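PDB 3MI6: alpha-galactosidase from Lactobacillus brevis, which probably hydrolyses terminal, non-reducing alpha-D-galactose residues from alpha-galactosides such as galactose oligosaccharides, galactomannans and galactolipids. Local coordinates for residues Gln91-Asn96 and Val175-Leu180; Ala164-Pro169 and Ala289-Pro294; Leu186-Tyr191 and Leu235-Thr240; Gln244-Gly249 and Leu298-Ala303; Asp383-Gln388 and Asp421-Gln426. One frame throughout, in Å; residues are numbered along the deposited sequence.

Contact 1. Residues Gln91-Asn96 and Val175-Leu180; sequences QVTQAN and VLNRAL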
# COMPACT_ATOMS: atom_id res chain seq x y z
N GLN D 91 29.12 24.77 -8.50
CA GLN D 91 28.92 26.22 -8.60
C GLN D 91 30.25 26.94 -8.31
O GLN D 91 31.01 26.50 -7.44
CB GLN D 91 27.82 26.70 -7.64
CG GLN D 91 27.35 28.13 -7.86
CD GLN D 91 26.34 28.60 -6.82
OE1 GLN D 91 26.60 28.62 -5.61
NE2 GLN D 91 25.18 29.03 -7.30
N VAL D 92 30.53 28.02 -9.05
CA VAL D 92 31.76 28.79 -8.89
C VAL D 92 31.52 30.29 -8.75
O VAL D 92 30.89 30.90 -9.61
CB VAL D 92 32.71 28.63 -10.09
CG1 VAL D 92 34.14 29.03 -9.71
CG2 VAL D 92 32.68 27.22 -10.63
N THR D 93 32.06 30.88 -7.69
CA THR D 93 31.93 32.31 -7.43
C THR D 93 33.19 33.04 -7.90
O THR D 93 34.31 32.63 -7.58
CB THR D 93 31.75 32.60 -5.91
OG1 THR D 93 30.72 31.77 -5.36
CG2 THR D 93 31.39 34.07 -5.66
N GLN D 94 33.01 34.12 -8.64
CA GLN D 94 34.14 34.93 -9.08
C GLN D 94 34.55 35.97 -8.05
O GLN D 94 33.94 36.07 -6.98
CB GLN D 94 33.83 35.62 -10.40
CG GLN D 94 33.54 34.66 -11.55
CD GLN D 94 32.94 35.37 -12.75
OE1 GLN D 94 33.44 36.41 -13.16
NE2 GLN D 94 31.86 34.80 -13.30
N ALA D 95 35.60 36.72 -8.37
CA ALA D 95 36.05 37.83 -7.53
C ALA D 95 34.95 38.88 -7.41
O ALA D 95 34.87 39.59 -6.41
CB ALA D 95 37.31 38.44 -8.10
N ASN D 96 34.08 38.95 -8.42
CA ASN D 96 33.04 39.97 -8.48
C ASN D 96 31.70 39.56 -7.90
O ASN D 96 30.79 40.38 -7.81
CB ASN D 96 32.83 40.46 -9.92
CG ASN D 96 32.13 39.43 -10.81
OD1 ASN D 96 32.03 38.25 -10.46
ND2 ASN D 96 31.66 39.87 -11.97
N VAL D 175 36.20 30.48 -6.46
CA VAL D 175 35.76 29.70 -5.32
C VAL D 175 34.80 28.59 -5.73
O VAL D 175 33.86 28.84 -6.49
CB VAL D 175 35.10 30.58 -4.24
CG1 VAL D 175 34.77 29.74 -3.02
CG2 VAL D 175 36.03 31.71 -3.85
N LEU D 176 35.04 27.36 -5.28
CA LEU D 176 34.10 26.26 -5.51
C LEU D 176 33.14 26.16 -4.35
O LEU D 176 33.54 25.75 -3.25
CB LEU D 176 34.82 24.93 -5.63
CG LEU D 176 35.76 24.72 -6.80
CD1 LEU D 176 36.27 23.32 -6.72
CD2 LEU D 176 35.02 24.94 -8.09
N ASN D 177 31.87 26.51 -4.59
CA ASN D 177 30.87 26.40 -3.53
C ASN D 177 30.27 25.00 -3.45
O ASN D 177 29.77 24.56 -2.41
CB ASN D 177 29.74 27.41 -3.74
CG ASN D 177 30.25 28.80 -4.02
OD1 ASN D 177 30.63 29.53 -3.12
ND2 ASN D 177 30.23 29.18 -5.29
N ARG D 178 30.34 24.30 -4.57
CA ARG D 178 29.72 23.00 -4.72
C ARG D 178 30.51 22.21 -5.77
O ARG D 178 30.66 22.66 -6.90
CB ARG D 178 28.27 23.18 -5.17
CG ARG D 178 27.55 21.92 -5.56
CD ARG D 178 26.13 22.27 -5.96
NE ARG D 178 25.41 22.85 -4.83
CZ ARG D 178 24.29 22.35 -4.33
NH1 ARG D 178 23.73 21.27 -4.88
NH2 ARG D 178 23.73 22.94 -3.28
N ALA D 179 31.02 21.05 -5.38
CA ALA D 179 31.80 20.22 -6.28
C ALA D 179 31.38 18.76 -6.15
O ALA D 179 32.14 17.94 -5.63
CB ALA D 179 33.26 20.36 -5.99
N LEU D 180 30.17 18.43 -6.61
CA LEU D 180 29.71 17.05 -6.54
C LEU D 180 30.58 16.13 -7.39
O LEU D 180 31.33 16.59 -8.24
CB LEU D 180 28.26 16.93 -6.98
CG LEU D 180 27.15 17.09 -5.92
CD1 LEU D 180 27.71 17.25 -4.54
CD2 LEU D 180 26.21 18.24 -6.27

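Contact 2. Residues Ala164-Pro169 and Ala289-Pro294; sequences AKFTNP and ATFQTP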
# COMPACT_ATOMS: atom_id res chain seq x y z
N ALA D 164 35.43 14.39 -10.86
CA ALA D 164 35.63 15.68 -11.49
C ALA D 164 36.89 16.30 -10.95
O ALA D 164 37.22 16.12 -9.77
CB ALA D 164 34.43 16.59 -11.24
N LYS D 165 37.63 17.00 -11.81
CA LYS D 165 38.84 17.71 -11.42
C LYS D 165 38.78 19.10 -12.00
O LYS D 165 38.62 19.26 -13.20
CB LYS D 165 40.07 17.02 -11.98
CG LYS D 165 41.37 17.67 -11.59
CD LYS D 165 42.53 17.02 -12.32
CE LYS D 165 43.77 16.91 -11.44
NZ LYS D 165 44.97 16.50 -12.22
N PHE D 166 38.88 20.10 -11.13
CA PHE D 166 38.80 21.49 -11.55
C PHE D 166 40.20 22.08 -11.68
O PHE D 166 41.05 21.86 -10.81
CB PHE D 166 38.02 22.30 -10.51
CG PHE D 166 36.55 21.99 -10.45
CD1 PHE D 166 36.10 20.78 -9.95
CD2 PHE D 166 35.61 22.91 -10.87
CE1 PHE D 166 34.74 20.50 -9.91
CE2 PHE D 166 34.25 22.63 -10.82
CZ PHE D 166 33.82 21.42 -10.34
N THR D 167 40.44 22.83 -12.75
CA THR D 167 41.71 23.52 -12.93
C THR D 167 41.48 25.02 -13.11
O THR D 167 40.57 25.44 -13.81
CB THR D 167 42.52 23.00 -14.15
OG1 THR D 167 42.40 21.57 -14.25
CG2 THR D 167 44.00 23.39 -14.01
N ASN D 168 42.31 25.83 -12.44
CA ASN D 168 42.28 27.28 -12.61
C ASN D 168 43.55 27.75 -13.31
O ASN D 168 44.60 27.86 -12.67
CB ASN D 168 42.12 27.99 -11.27
CG ASN D 168 41.87 29.49 -11.42
OD1 ASN D 168 41.79 30.00 -12.54
ND2 ASN D 168 41.73 30.19 -10.30
N PRO D 169 43.46 28.01 -14.63
CA PRO D 169 44.57 28.53 -15.43
C PRO D 169 44.50 30.06 -15.56
O PRO D 169 45.45 30.66 -16.07
CB PRO D 169 44.34 27.89 -16.81
CG PRO D 169 43.01 27.14 -16.72
CD PRO D 169 42.32 27.65 -15.49
N ALA D 289 45.90 26.36 -9.50
CA ALA D 289 45.48 25.37 -8.51
C ALA D 289 44.46 24.40 -9.09
O ALA D 289 43.84 24.66 -10.12
CB ALA D 289 44.90 26.07 -7.29
N THR D 290 44.31 23.27 -8.41
CA THR D 290 43.44 22.21 -8.87
C THR D 290 42.62 21.64 -7.73
O THR D 290 43.04 21.68 -6.57
CB THR D 290 44.25 21.06 -9.44
OG1 THR D 290 45.30 20.74 -8.53
CG2 THR D 290 44.86 21.46 -10.77
N PHE D 291 41.46 21.10 -8.06
CA PHE D 291 40.64 20.41 -7.08
C PHE D 291 40.07 19.10 -7.63
O PHE D 291 39.36 19.11 -8.64
CB PHE D 291 39.51 21.31 -6.56
CG PHE D 291 38.61 20.63 -5.58
CD1 PHE D 291 38.99 20.48 -4.27
CD2 PHE D 291 37.40 20.10 -5.99
CE1 PHE D 291 38.19 19.83 -3.37
CE2 PHE D 291 36.59 19.45 -5.10
CZ PHE D 291 36.98 19.31 -3.78
N GLN D 292 40.40 17.99 -6.97
CA GLN D 292 39.91 16.65 -7.34
C GLN D 292 38.72 16.20 -6.45
O GLN D 292 38.86 16.18 -5.22
CB GLN D 292 41.07 15.64 -7.24
CG GLN D 292 40.72 14.18 -7.50
CD GLN D 292 40.21 13.94 -8.92
OE1 GLN D 292 40.96 14.09 -9.90
NE2 GLN D 292 38.94 13.56 -9.04
N THR D 293 37.58 15.84 -7.03
CA THR D 293 36.50 15.25 -6.21
C THR D 293 36.81 13.80 -5.86
O THR D 293 37.56 13.13 -6.57
CB THR D 293 35.12 15.28 -6.87
OG1 THR D 293 35.05 14.27 -7.88
CG2 THR D 293 34.82 16.63 -7.48
N PRO D 294 36.23 13.30 -4.75
CA PRO D 294 36.35 11.87 -4.43
C PRO D 294 35.58 11.14 -5.51
O PRO D 294 34.74 11.76 -6.16
CB PRO D 294 35.61 11.74 -3.10
CG PRO D 294 35.45 13.11 -2.58
CD PRO D 294 35.41 14.02 -3.76

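Contact 3. Residues Leu186-Tyr191 and Leu235-Thr240; sequences LPDANY and LARPQT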
# COMPACT_ATOMS: atom_id res chain seq x y z
N LEU D 186 17.96 10.84 -15.29
CA LEU D 186 17.16 9.80 -15.92
C LEU D 186 15.86 10.39 -16.41
O LEU D 186 15.39 11.41 -15.87
CB LEU D 186 16.88 8.68 -14.93
CG LEU D 186 18.09 7.94 -14.34
CD1 LEU D 186 17.65 7.10 -13.13
CD2 LEU D 186 18.79 7.09 -15.39
N PRO D 187 15.26 9.76 -17.43
CA PRO D 187 14.08 10.24 -18.15
C PRO D 187 12.74 10.12 -17.41
O PRO D 187 11.78 10.73 -17.86
CB PRO D 187 14.05 9.35 -19.40
CG PRO D 187 15.31 8.53 -19.35
CD PRO D 187 15.70 8.45 -17.95
N ASP D 188 12.67 9.33 -16.34
CA ASP D 188 11.45 9.21 -15.52
C ASP D 188 11.72 9.06 -14.02
O ASP D 188 12.86 9.05 -13.57
CB ASP D 188 10.58 8.04 -16.00
CG ASP D 188 11.17 6.67 -15.62
OD1 ASP D 188 11.05 6.26 -14.43
OD2 ASP D 188 11.72 6.00 -16.53
N ALA D 189 10.66 8.94 -13.23
CA ALA D 189 10.84 8.89 -11.78
C ALA D 189 10.05 7.76 -11.16
O ALA D 189 9.64 7.83 -9.99
CB ALA D 189 10.44 10.20 -11.16
N ASN D 190 9.82 6.71 -11.94
CA ASN D 190 9.19 5.52 -11.39
C ASN D 190 10.22 4.63 -10.68
O ASN D 190 10.43 3.49 -11.09
CB ASN D 190 8.43 4.72 -12.47
CG ASN D 190 7.50 5.59 -13.34
OD1 ASN D 190 7.34 5.33 -14.54
ND2 ASN D 190 6.90 6.63 -12.74
N TYR D 191 10.87 5.16 -9.64
CA TYR D 191 11.77 4.33 -8.83
C TYR D 191 11.45 4.42 -7.35
O TYR D 191 10.77 5.35 -6.91
CB TYR D 191 13.25 4.72 -9.04
CG TYR D 191 13.77 4.53 -10.45
CD1 TYR D 191 14.30 3.32 -10.85
CD2 TYR D 191 13.75 5.57 -11.37
CE1 TYR D 191 14.78 3.14 -12.13
CE2 TYR D 191 14.24 5.40 -12.64
CZ TYR D 191 14.75 4.18 -13.02
OH TYR D 191 15.22 4.00 -14.29
N LEU D 235 18.39 3.05 -6.63
CA LEU D 235 17.12 3.37 -7.25
C LEU D 235 16.57 2.10 -7.86
O LEU D 235 17.09 1.62 -8.87
CB LEU D 235 17.28 4.39 -8.37
CG LEU D 235 17.38 5.89 -8.11
CD1 LEU D 235 17.06 6.61 -9.41
CD2 LEU D 235 16.43 6.32 -7.02
N ALA D 236 15.53 1.54 -7.24
CA ALA D 236 14.94 0.32 -7.78
C ALA D 236 13.65 0.63 -8.52
O ALA D 236 12.91 1.55 -8.15
CB ALA D 236 14.70 -0.68 -6.68
N ARG D 237 13.38 -0.12 -9.58
CA ARG D 237 12.06 -0.12 -10.16
C ARG D 237 11.17 -0.70 -9.07
O ARG D 237 11.67 -1.42 -8.19
CB ARG D 237 12.04 -0.96 -11.42
CG ARG D 237 12.75 -0.31 -12.60
CD ARG D 237 12.04 0.97 -13.04
NE ARG D 237 12.46 1.41 -14.36
CZ ARG D 237 12.15 2.60 -14.88
NH1 ARG D 237 11.44 3.47 -14.18
NH2 ARG D 237 12.58 2.91 -16.10
N PRO D 238 9.86 -0.39 -9.10
CA PRO D 238 8.92 -0.71 -8.00
C PRO D 238 8.83 -2.19 -7.66
O PRO D 238 8.54 -2.51 -6.51
CB PRO D 238 7.57 -0.22 -8.54
CG PRO D 238 7.94 0.89 -9.49
CD PRO D 238 9.20 0.40 -10.16
N GLN D 239 9.09 -3.07 -8.62
CA GLN D 239 8.97 -4.51 -8.39
C GLN D 239 10.30 -5.22 -8.29
O GLN D 239 10.34 -6.43 -8.14
CB GLN D 239 8.13 -5.17 -9.48
CG GLN D 239 6.69 -5.33 -9.08
CD GLN D 239 5.93 -4.02 -9.12
OE1 GLN D 239 5.20 -3.69 -8.17
NE2 GLN D 239 6.09 -3.25 -10.22
N THR D 240 11.38 -4.48 -8.40
CA THR D 240 12.68 -5.06 -8.18
C THR D 240 12.85 -5.60 -6.76
O THR D 240 12.40 -5.00 -5.79
CB THR D 240 13.78 -4.05 -8.46
OG1 THR D 240 13.70 -3.68 -9.84
CG2 THR D 240 15.14 -4.66 -8.18

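Contact 4. Residues Gln244-Gly249 and Leu298-Ala303; sequences QGAVFG and LSYTSA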
# COMPACT_ATOMS: atom_id res chain seq x y z
N GLN D 244 15.33 -10.41 -8.78
CA GLN D 244 14.98 -10.04 -10.16
C GLN D 244 14.77 -8.53 -10.29
O GLN D 244 14.35 -7.89 -9.32
CB GLN D 244 13.67 -10.73 -10.58
CG GLN D 244 12.37 -9.92 -10.30
CD GLN D 244 11.12 -10.83 -10.00
OE1 GLN D 244 11.20 -12.08 -10.01
NE2 GLN D 244 9.96 -10.18 -9.73
N GLY D 245 15.04 -7.96 -11.47
CA GLY D 245 14.64 -6.58 -11.75
C GLY D 245 15.69 -5.47 -11.73
O GLY D 245 16.78 -5.60 -11.16
N ALA D 246 15.31 -4.35 -12.36
CA ALA D 246 16.20 -3.21 -12.63
C ALA D 246 16.47 -2.36 -11.41
O ALA D 246 15.57 -2.08 -10.63
CB ALA D 246 15.60 -2.34 -13.70
N VAL D 247 17.71 -1.90 -11.28
CA VAL D 247 18.15 -1.14 -10.12
C VAL D 247 19.50 -0.48 -10.34
O VAL D 247 20.43 -1.10 -10.85
CB VAL D 247 18.28 -2.02 -8.87
CG1 VAL D 247 19.02 -3.33 -9.19
CG2 VAL D 247 19.00 -1.25 -7.79
N PHE D 248 19.60 0.79 -9.96
CA PHE D 248 20.86 1.50 -9.95
C PHE D 248 21.45 1.52 -8.56
O PHE D 248 20.73 1.55 -7.57
CB PHE D 248 20.65 2.92 -10.43
CG PHE D 248 20.25 3.01 -11.86
CD1 PHE D 248 18.92 3.05 -12.22
CD2 PHE D 248 21.22 3.04 -12.85
CE1 PHE D 248 18.56 3.14 -13.56
CE2 PHE D 248 20.86 3.11 -14.18
CZ PHE D 248 19.53 3.17 -14.53
N GLY D 249 22.77 1.52 -8.49
CA GLY D 249 23.47 1.57 -7.22
C GLY D 249 24.47 2.70 -7.25
O GLY D 249 25.18 2.87 -8.23
N LEU D 298 29.19 3.97 -9.75
CA LEU D 298 27.87 3.78 -10.35
C LEU D 298 27.71 2.37 -10.93
O LEU D 298 28.69 1.73 -11.35
CB LEU D 298 27.63 4.80 -11.46
CG LEU D 298 26.77 6.01 -11.12
CD1 LEU D 298 27.46 6.84 -10.04
CD2 LEU D 298 26.52 6.86 -12.35
N SER D 299 26.48 1.88 -10.95
CA SER D 299 26.21 0.51 -11.37
C SER D 299 24.73 0.26 -11.65
O SER D 299 23.85 0.89 -11.05
CB SER D 299 26.72 -0.47 -10.31
OG SER D 299 26.95 -1.73 -10.89
N TYR D 300 24.48 -0.66 -12.57
CA TYR D 300 23.13 -1.03 -12.91
C TYR D 300 23.09 -2.53 -13.17
O TYR D 300 24.10 -3.15 -13.48
CB TYR D 300 22.64 -0.28 -14.14
CG TYR D 300 21.34 -0.85 -14.70
CD1 TYR D 300 21.34 -1.98 -15.51
CD2 TYR D 300 20.12 -0.24 -14.41
CE1 TYR D 300 20.17 -2.50 -16.01
CE2 TYR D 300 18.93 -0.76 -14.92
CZ TYR D 300 18.97 -1.89 -15.72
OH TYR D 300 17.79 -2.42 -16.22
N THR D 301 21.90 -3.10 -13.02
CA THR D 301 21.64 -4.47 -13.42
C THR D 301 20.14 -4.65 -13.61
O THR D 301 19.35 -3.85 -13.12
CB THR D 301 22.14 -5.49 -12.39
OG1 THR D 301 21.88 -6.80 -12.88
CG2 THR D 301 21.43 -5.32 -11.09
N SER D 302 19.75 -5.69 -14.34
CA SER D 302 18.33 -5.99 -14.53
C SER D 302 18.04 -7.28 -13.79
O SER D 302 16.90 -7.78 -13.78
CB SER D 302 18.03 -6.18 -16.01
OG SER D 302 18.32 -5.00 -16.74
N ALA D 303 19.08 -7.82 -13.17
CA ALA D 303 19.00 -9.12 -12.56
C ALA D 303 18.78 -9.05 -11.04
O ALA D 303 19.00 -10.04 -10.32
CB ALA D 303 20.21 -9.92 -12.92

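Contact 5. Residues Asp383-Gln388 and Asp421-Gln426; sequences DWFVDQ and DSDLYQ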
# COMPACT_ATOMS: atom_id res chain seq x y z
N ASP D 383 48.09 10.44 24.52
CA ASP D 383 49.35 9.96 25.07
C ASP D 383 49.64 8.53 24.62
O ASP D 383 49.56 7.58 25.40
CB ASP D 383 49.31 10.02 26.59
CG ASP D 383 49.29 11.43 27.11
OD1 ASP D 383 49.62 12.35 26.34
OD2 ASP D 383 48.94 11.61 28.30
N TRP D 384 49.99 8.39 23.35
CA TRP D 384 50.16 7.08 22.75
C TRP D 384 51.48 6.41 23.12
O TRP D 384 52.31 6.07 22.27
CB TRP D 384 49.96 7.17 21.23
CG TRP D 384 48.63 7.82 20.91
CD1 TRP D 384 48.43 9.01 20.28
CD2 TRP D 384 47.33 7.31 21.25
NE1 TRP D 384 47.08 9.27 20.19
CE2 TRP D 384 46.39 8.25 20.77
CE3 TRP D 384 46.88 6.16 21.89
CZ2 TRP D 384 45.01 8.06 20.92
CZ3 TRP D 384 45.51 5.97 22.04
CH2 TRP D 384 44.59 6.92 21.55
N PHE D 385 51.66 6.23 24.43
CA PHE D 385 52.80 5.50 24.95
C PHE D 385 52.34 4.65 26.14
O PHE D 385 51.27 4.90 26.71
CB PHE D 385 53.93 6.47 25.32
CG PHE D 385 53.50 7.61 26.19
CD1 PHE D 385 53.08 7.40 27.49
CD2 PHE D 385 53.54 8.91 25.71
CE1 PHE D 385 52.69 8.45 28.29
CE2 PHE D 385 53.15 9.96 26.51
CZ PHE D 385 52.72 9.73 27.81
N VAL D 386 53.15 3.66 26.51
CA VAL D 386 52.79 2.63 27.48
C VAL D 386 52.45 3.10 28.91
O VAL D 386 53.12 3.97 29.48
CB VAL D 386 53.91 1.58 27.58
CG1 VAL D 386 53.33 0.25 28.05
CG2 VAL D 386 54.63 1.43 26.23
N ASP D 387 51.41 2.51 29.49
CA ASP D 387 50.98 2.82 30.85
C ASP D 387 51.59 1.83 31.83
O ASP D 387 51.11 0.69 31.94
CB ASP D 387 49.45 2.78 30.97
CG ASP D 387 48.96 2.96 32.40
OD1 ASP D 387 49.77 3.42 33.24
OD2 ASP D 387 47.78 2.67 32.68
N GLN D 388 52.61 2.25 32.57
CA GLN D 388 53.40 1.32 33.39
C GLN D 388 52.68 0.69 34.59
O GLN D 388 53.12 -0.33 35.11
CB GLN D 388 54.75 1.94 33.79
CG GLN D 388 55.70 2.13 32.59
CD GLN D 388 57.02 2.78 32.96
OE1 GLN D 388 57.53 2.63 34.07
NE2 GLN D 388 57.60 3.50 32.00
N ASP D 421 42.80 16.32 30.06
CA ASP D 421 43.75 15.70 30.96
C ASP D 421 44.73 14.85 30.17
O ASP D 421 44.63 13.62 30.18
CB ASP D 421 43.05 14.84 32.03
CG ASP D 421 44.01 14.39 33.16
OD1 ASP D 421 45.15 14.92 33.23
OD2 ASP D 421 43.62 13.53 33.98
N SER D 422 45.66 15.48 29.46
CA SER D 422 46.68 14.72 28.75
C SER D 422 47.94 15.52 28.42
O SER D 422 47.87 16.68 28.01
CB SER D 422 46.09 14.11 27.48
OG SER D 422 46.05 15.05 26.44
N ASP D 423 49.09 14.87 28.58
CA ASP D 423 50.39 15.45 28.23
C ASP D 423 50.39 16.21 26.90
O ASP D 423 51.07 17.23 26.76
CB ASP D 423 51.48 14.36 28.18
CG ASP D 423 51.85 13.79 29.57
OD1 ASP D 423 51.17 14.13 30.58
OD2 ASP D 423 52.82 13.01 29.64
N LEU D 424 49.64 15.71 25.93
CA LEU D 424 49.62 16.29 24.60
C LEU D 424 49.00 17.68 24.68
O LEU D 424 49.46 18.62 24.04
CB LEU D 424 48.80 15.41 23.65
CG LEU D 424 49.22 15.31 22.18
CD1 LEU D 424 48.09 14.70 21.35
CD2 LEU D 424 49.60 16.65 21.62
N TYR D 425 47.94 17.79 25.48
CA TYR D 425 47.18 19.02 25.51
C TYR D 425 48.05 20.11 26.10
O TYR D 425 47.95 21.27 25.72
CB TYR D 425 45.90 18.84 26.32
CG TYR D 425 45.13 20.12 26.51
CD1 TYR D 425 44.46 20.72 25.45
CD2 TYR D 425 45.08 20.74 27.74
CE1 TYR D 425 43.77 21.90 25.61
CE2 TYR D 425 44.39 21.92 27.93
CZ TYR D 425 43.73 22.50 26.86
OH TYR D 425 43.04 23.68 27.05
N GLN D 426 48.93 19.73 27.01
CA GLN D 426 49.78 20.69 27.70
C GLN D 426 50.95 21.11 26.82
O GLN D 426 51.66 22.05 27.13
CB GLN D 426 50.25 20.11 29.03
CG GLN D 426 49.20 19.19 29.67
CD GLN D 426 49.01 19.42 31.16
OE1 GLN D 426 48.64 20.52 31.58
NE2 GLN D 426 49.24 18.38 31.96

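Contact 1. Residues Gln91-Asn96 and Val175-Leu180
T93 and V175 pair through both backbone N-H groups: T93 N gives to V175 O at 3.0 Å and V175 N to T93 O at 3.1 Å. Two residues further along, N177 N gives to Q91 O (3.0 Å). The antiparallel register slips by one residue between Q91 and V92, a beta bulge, and the chain turns a corner at N177. At that corner CG of N177 stands anti to its carbonyl carbon (chi1 -48°), and its side chain crosses that of T93 at about a right angle. Its ND2 gives to T93 OG1 at 2.6 Å, the hydroxyl lying near the amide plane. An alanine in place of N177 would probably leave T93 OG1 without this amide donor and open a gap beside the Q91 chain. The extended Q91 side chain takes its polar end elsewhere, with NE2 giving to E280 of the second subunit. V92 and L176 lie side by side on the other face, CG2 to CD2 at 4.1 Å. Strand 90-93 is thus held against strand 174-186, whose L176 also bonds through its backbone to W283 of the neighbouring strand 283-285.

Contact 2. Residues Ala164-Pro169 and Ala289-Pro294
F166 and F291 form the central pair where strand 159-167 meets strand 290-301, antiparallel neighbours in the large sheet of the beta-supersandwich domain that precedes the barrel in family 36 glycosidases. The short strand axes pass 4.5 Å apart at 172°. F166 N gives to F291 O at 2.7 Å, and F291 N returns a bond to F166 O. The two rings leave the sheet on the same face, CD1 of F166 lying 4.2 Å from CD2 of F291 at the edge of the latter ring. This is the tightly packed side: L176 of strand 174-186 and L285 of strand 283-285 pack against both rings, and the ring of W283 meets that of F291.

The other face, bearing K165, T167, T290 and Q292, is looser and more open to solvent, most of all at T290. T167 and T290 lie side by side there with only methyls meeting, CG2 to CG2 at 3.9 Å. K165 and Q292 cross at about a right angle, the aliphatic CB of K165 coming 3.7 Å from Q292 OE1.

Beyond the paired residues, N168 N gives to A289 O, while its amide ND2 turns to L285 O and E172 O. At the far end T293 serves A164 twice: its N gives to A164 O, and its OG1, set between backbone N and carbonyl carbon (chi1 76°), accepts from A164 N at 3.0 Å. Alongside, the bent Q292 chain folds back on its own strand, NE2 giving to T293 O at 2.9 Å with an N-H...O angle of 171°.

Contact 3. Residues Leu186-Tyr191 and Leu235-Thr240
Y191 comes alongside A236 and R237 as strand 233-236 runs out into the type I turn R237-T240, the CA of Y191 lying 3.1 Å from A236 O in a C-H...O contact. The side chains enclose the tyrosine ring. The R237 chain is bent at chi2 (-65°), which brings CD close to CE1 of the ring; beyond it the guanidinium lies flat on one face, planes 8° apart and centres 4.2 Å apart. The Y191 OH falls over the centre of the guanidinium. L235 covers the opposite face of the ring, its CD1 making a CH-pi contact offset toward the rim, 4.3 Å from the centroid; the same methyl meets L186 CD1 tip to tip at 3.8 Å.

D188 grips the guanidinium end-on in a nearly coplanar salt bridge, NH1 to OD1 at 2.8 Å and NH2 to the syn lone pair of OD2 at 3.2 Å. R237 NH1 also gives to N190 O, which it approaches from above the carbonyl plane. D188 OD1 takes a second bond on its anti lone pair from N190 N (2.8 Å), an Asx turn that ties the carboxylate to its own loop. With stack and salt bridge together, the guanidinium probably has little freedom to rotate.

The loop 186-191 joins strand 174-186 to strand 192-197. Strand 233-236 lies between 192-197 and 247-252 in the large sheet, and L186 and L235 both rest on I272 of strand 270-274.

Contact 4. Residues Gln244-Gly249 and Leu298-Ala303
Strands 247-252 and 290-301 are antiparallel neighbours in the large sheet of the N-terminal beta-supersandwich domain, and F248 and Y300 form a non-hydrogen-bonded pair between them. Y300 CD2 sits over one face of the F248 ring, 3.4 Å above its plane and offset toward the rim. The rings are oblique, their planes at 58° and centroids 4.9 Å apart. Y300 CG stands anti to the backbone N (chi1 169°); at the far end of the ring OH lies 3.3 Å from A246 CB. An alanine in place of F248 would probably open a gap beside CB and CD2 of Y300 and leave its ring freer to shift.

On the other face V247 and T301 lie side by side, CG1 to CG2 at 3.7 Å, with L308 of helix 305-319 packed on V247. Their backbones bond both ways: V247 N gives to T301 O, and T301 N to V247 O at 3.3 Å. G249 N gives to S299 O at 2.8 Å, whereas the return bond from S299 N is weak. The S299 side chain bonds outward, OG with Q311 NE2 of helix 305-319. Where the strand ends, Y300 OH and S302 OG share a hydrogen bond of 2.7 Å, and T301 OG1 accepts from A303 N at 3.0 Å in an ST turn.

Contact 5. Residues Asp383-Gln388 and Asp421-Gln426
The carboxylate of D383 is gripped by two successive backbone N-H groups of the facing loop. OD2 accepts from D423 N at 3.3 Å on its syn lone pair, the side of the other oxygen. OD1 takes a longer, weak bond from L424 N at 3.4 Å. The carboxylate thus ends against the start of 423-426, whose backbone is helical in phi and psi without the regular bonds. These peptide N-H groups would probably favour a charged carboxylate. D423 works the other way: its side chain crosses that of D383 at about a right angle, the carboxylate planes 56° apart, with D423 OD1 4.1 Å from D383 OD2, a closeness of like charges that the two N-H groups are likely to offset in part.

F385, itself exposed, adds a ring contact. D423 OD2 lies at the edge of its ring, 3.8 Å from CZ, and D383 O sits over the centre of one ring face. That carbonyl also accepts from F385 N at 2.7 Å across an inverse gamma turn centred on W384.

The backbone of F385 bonds to G372, and L424 packs on Y459 of helix 454-471. Both segments belong to excursions that follow the second and third strands of the (beta/alpha)8 barrel, 363-366 and 408-413; such loops frame the active site in barrel glycosidases, and the D383 side chain lies about 11 Å from that of D368, predicted to bind substrate.

From the N terminus, contact 1 closes the first loop, bringing 91-96 back to 175-180. Contact 2 opens inside that loop and ends at 289-294, so the two cross; they touch, tying the smaller sheet of contact 1 to the large one. Contact 3 is nested within the loop of contact 2, and contact 4 follows it directly in sequence, crossing contact 2 along the shared strand 290-301. Contacts 3 and 4 adjoin through L235 and F248 and through T240 and A246. Contacts 2, 3 and 4 all reach one large sheet. Contact 5 stands apart in series, about 51 Å centre to centre from contact 4, closing its own short loop from 383-388 to 421-426 on the barrel.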